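Local coordinates for peroxisomal fatty acid beta-oxidation multifunctional protein MFP2 (Arabidopsis thaliana, PDB 2WTB) that carries out enoyl-CoA hydratase and 3-hydroxyacyl-CoA dehydrogenase steps of peroxisomal fatty acid beta-oxidation during seed germination, at residues 104-110 against 124-130. Residues are numbered along the deposited sequence; the frame is centred on the assembly and turned at random.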
ATOM      1  N   PRO A 104     -35.376 -17.415  11.222  1.00 61.14           N
ATOM      2  CA  PRO A 104     -34.733 -16.481  10.293  1.00 48.48           C
ATOM      3  C   PRO A 104     -33.750 -15.554  11.000  1.00 45.48           C
ATOM      4  O   PRO A 104     -33.980 -15.164  12.143  1.00 48.82           O
ATOM      5  CB  PRO A 104     -35.909 -15.662   9.740  1.00 47.23           C
ATOM      6  CG  PRO A 104     -37.160 -16.316  10.265  1.00 59.30           C
ATOM      7  CD  PRO A 104     -36.766 -17.031  11.508  1.00 62.73           C
ATOM      8  N   SER A 105     -32.663 -15.216  10.315  1.00 39.73           N
ATOM      9  CA  SER A 105     -31.696 -14.255  10.822  1.00 35.63           C
ATOM     10  C   SER A 105     -31.687 -13.041   9.907  1.00 45.43           C
ATOM     11  O   SER A 105     -31.834 -13.171   8.689  1.00 49.42           O
ATOM     12  CB  SER A 105     -30.294 -14.865  10.872  1.00 30.82           C
ATOM     13  OG  SER A 105     -30.224 -15.922  11.810  1.00 74.78           O
ATOM     14  N   VAL A 106     -31.524 -11.862  10.496  1.00 45.97           N
ATOM     15  CA  VAL A 106     -31.389 -10.635   9.723  1.00 44.48           C
ATOM     16  C   VAL A 106     -30.177  -9.860  10.210  1.00 46.95           C
ATOM     17  O   VAL A 106     -30.016  -9.637  11.408  1.00 52.19           O
ATOM     18  CB  VAL A 106     -32.633  -9.739   9.839  1.00 40.93           C
ATOM     19  CG1 VAL A 106     -32.422  -8.445   9.068  1.00 38.38           C
ATOM     20  CG2 VAL A 106     -33.862 -10.471   9.327  1.00 36.15           C
ATOM     21  N   ALA A 107     -29.323  -9.459   9.277  1.00 42.97           N
ATOM     22  CA  ALA A 107     -28.137  -8.687   9.621  1.00 48.22           C
ATOM     23  C   ALA A 107     -28.440  -7.191   9.599  1.00 51.82           C
ATOM     24  O   ALA A 107     -29.050  -6.681   8.658  1.00 51.65           O
ATOM     25  CB  ALA A 107     -26.992  -9.018   8.676  1.00 30.90           C
ATOM     26  N   ALA A 108     -28.020  -6.498  10.654  1.00 47.82           N
ATOM     27  CA  ALA A 108     -28.160  -5.050  10.739  1.00 43.01           C
ATOM     28  C   ALA A 108     -26.789  -4.412  10.574  1.00 44.34           C
ATOM     29  O   ALA A 108     -25.981  -4.407  11.502  1.00 48.66           O
ATOM     30  CB  ALA A 108     -28.780  -4.655  12.066  1.00 36.45           C
ATOM     31  N   ILE A 109     -26.530  -3.879   9.386  1.00 46.15           N
ATOM     32  CA  ILE A 109     -25.199  -3.392   9.044  1.00 49.94           C
ATOM     33  C   ILE A 109     -25.038  -1.879   9.171  1.00 47.13           C
ATOM     34  O   ILE A 109     -25.843  -1.103   8.654  1.00 40.66           O
ATOM     35  CB  ILE A 109     -24.791  -3.816   7.618  1.00 47.78           C
ATOM     36  CG1 ILE A 109     -24.756  -5.343   7.503  1.00 49.18           C
ATOM     37  CG2 ILE A 109     -23.438  -3.220   7.253  1.00 42.51           C
ATOM     38  CD1 ILE A 109     -24.467  -5.845   6.100  1.00 40.88           C
ATOM     39  N   ASP A 110     -23.977  -1.476   9.861  1.00 43.80           N
ATOM     40  CA  ASP A 110     -23.590  -0.079   9.956  1.00 46.35           C
ATOM     41  C   ASP A 110     -22.087   0.020   9.731  1.00 48.26           C
ATOM     42  O   ASP A 110     -21.351  -0.929   9.998  1.00 46.61           O
ATOM     43  CB  ASP A 110     -23.950   0.473  11.336  1.00 56.84           C
ATOM     44  CG  ASP A 110     -23.855   1.985  11.406  1.00 64.25           C
ATOM     45  OD1 ASP A 110     -23.653   2.625  10.353  1.00 68.38           O
ATOM     46  OD2 ASP A 110     -23.989   2.534  12.519  1.00 73.52           O
ATOM     47  N   CYS A 124     -26.949 -14.585   6.543  1.00 48.66           N
ATOM     48  CA  CYS A 124     -28.258 -14.204   7.057  1.00 48.89           C
ATOM     49  C   CYS A 124     -29.276 -14.181   5.929  1.00 51.34           C
ATOM     50  O   CYS A 124     -28.911 -14.168   4.756  1.00 37.37           O
ATOM     51  CB  CYS A 124     -28.199 -12.838   7.742  1.00 44.07           C
ATOM     52  SG  CYS A 124     -27.222 -12.834   9.254  1.00 52.00           S
ATOM     53  N   HIS A 125     -30.554 -14.154   6.291  1.00 46.66           N
ATOM     54  CA  HIS A 125     -31.626 -14.296   5.314  1.00 40.10           C
ATOM     55  C   HIS A 125     -32.091 -12.978   4.695  1.00 43.77           C
ATOM     56  O   HIS A 125     -32.830 -12.970   3.704  1.00 44.06           O
ATOM     57  CB  HIS A 125     -32.786 -15.065   5.942  1.00 31.04           C
ATOM     58  CG  HIS A 125     -32.388 -16.416   6.449  1.00 45.53           C
ATOM     59  ND1 HIS A 125     -32.253 -16.699   7.790  1.00 55.27           N
ATOM     60  CD2 HIS A 125     -32.062 -17.552   5.789  1.00 43.35           C
ATOM     61  CE1 HIS A 125     -31.879 -17.957   7.937  1.00 59.33           C
ATOM     62  NE2 HIS A 125     -31.756 -18.497   6.738  1.00 63.28           N
ATOM     63  N   ALA A 126     -31.642 -11.870   5.277  1.00 41.83           N
ATOM     64  CA  ALA A 126     -31.910 -10.539   4.740  1.00 41.42           C
ATOM     65  C   ALA A 126     -30.877  -9.559   5.281  1.00 46.97           C
ATOM     66  O   ALA A 126     -30.222  -9.839   6.284  1.00 49.93           O
ATOM     67  CB  ALA A 126     -33.316 -10.090   5.098  1.00 32.81           C
ATOM     68  N   ARG A 127     -30.730  -8.411   4.628  1.00 46.46           N
ATOM     69  CA  ARG A 127     -29.722  -7.439   5.050  1.00 43.49           C
ATOM     70  C   ARG A 127     -30.221  -5.997   5.097  1.00 47.59           C
ATOM     71  O   ARG A 127     -30.670  -5.446   4.092  1.00 49.97           O
ATOM     72  CB  ARG A 127     -28.480  -7.542   4.162  1.00 48.58           C
ATOM     73  CG  ARG A 127     -27.668  -8.794   4.420  1.00 42.55           C
ATOM     74  CD  ARG A 127     -27.138  -9.394   3.134  1.00 40.01           C
ATOM     75  NE  ARG A 127     -27.275 -10.842   3.176  1.00 50.66           N
ATOM     76  CZ  ARG A 127     -28.247 -11.516   2.576  1.00 48.62           C
ATOM     77  NH1 ARG A 127     -29.158 -10.877   1.856  1.00 38.81           N
ATOM     78  NH2 ARG A 127     -28.295 -12.834   2.676  1.00 70.89           N
ATOM     79  N   ILE A 128     -30.133  -5.396   6.277  1.00 49.27           N
ATOM     80  CA  ILE A 128     -30.432  -3.981   6.447  1.00 48.04           C
ATOM     81  C   ILE A 128     -29.125  -3.233   6.666  1.00 45.64           C
ATOM     82  O   ILE A 128     -28.271  -3.683   7.428  1.00 39.25           O
ATOM     83  CB  ILE A 128     -31.357  -3.736   7.650  1.00 52.06           C
ATOM     84  CG1 ILE A 128     -32.556  -4.682   7.598  1.00 48.22           C
ATOM     85  CG2 ILE A 128     -31.809  -2.285   7.683  1.00 54.12           C
ATOM     86  CD1 ILE A 128     -33.250  -4.700   6.255  1.00 41.44           C
ATOM     87  N   SER A 129     -28.965  -2.095   6.000  1.00 40.65           N
ATOM     88  CA  SER A 129     -27.710  -1.357   6.077  1.00 46.78           C
ATOM     89  C   SER A 129     -27.909   0.150   6.197  1.00 55.26           C
ATOM     90  O   SER A 129     -28.912   0.698   5.738  1.00 55.05           O
ATOM     91  CB  SER A 129     -26.834  -1.668   4.861  1.00 55.70           C
ATOM     92  OG  SER A 129     -25.551  -1.079   4.989  1.00 61.88           O
ATOM     93  N   ALA A 130     -26.939   0.809   6.822  1.00 52.10           N
ATOM     94  CA  ALA A 130     -26.930   2.260   6.927  1.00 54.25           C
ATOM     95  C   ALA A 130     -26.353   2.851   5.646  1.00 58.28           C
ATOM     96  O   ALA A 130     -25.540   2.213   4.979  1.00 63.94           O
ATOM     97  CB  ALA A 130     -26.117   2.696   8.134  1.00 60.16           C
TER
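Cys124, just after helix 116-123, sets SG 3.9 Å from Ala107 CB; the sulfur lies beside its own backbone N and is turned to the face that Ala107 and Ile109 share with Ala121. His125 follows and grips Ser105 twice. Its backbone N donates to Ser105 O, while ring ND1 accepts from Ser105 N at 3.0 Å; that second bond is nearly straight (172°) and lies in the ring plane. Since ND1 is an acceptor here, and NE2 is bonded to the carbonyl of Glu99, the imidazole is probably neutral with its proton on NE2. Trp211 adds an edge-to-face ring contact.

The strands run parallel, axes 17° apart, pairing Ala107 with Arg127, Ala108 with Ile128 and Ile109 with Ser129. Ala126 O receives Ala107 N at 3.1 Å. Arg127 leads its guanidinium away from Ala107, back to the end of helix 116-123, where NE meets Ala121 O and NH2 meets Met122 O. Ile128 straddles the next rung: its N reaches Ala107 O at 2.9 Å and its O takes Ile109 N, both donors nearly on the C=O axis. On the face of Val106, Ala108 and Ile128, the Ile128 and Val106 side chains cross obliquely, CG1 to CG1 at 4.0 Å. Ser129 rests OG 3.8 Å from Ile109 CG2 and donates from it to Ala130 O at 3.3 Å; Ala130 N ends the ladder on Ile109 O, in a more bent bond (141°).

This is a right-handed beta-alpha-beta crossover of the crotonase fold, whose connection, through strand 112-114 and helix 116-123 with the predicted nucleophile Glu119, joins two adjacent parallel strands. Chemically, the imidazole replaces a backbone carbonyl as acceptor for Ser105 N, where the row of backbone bonds begins.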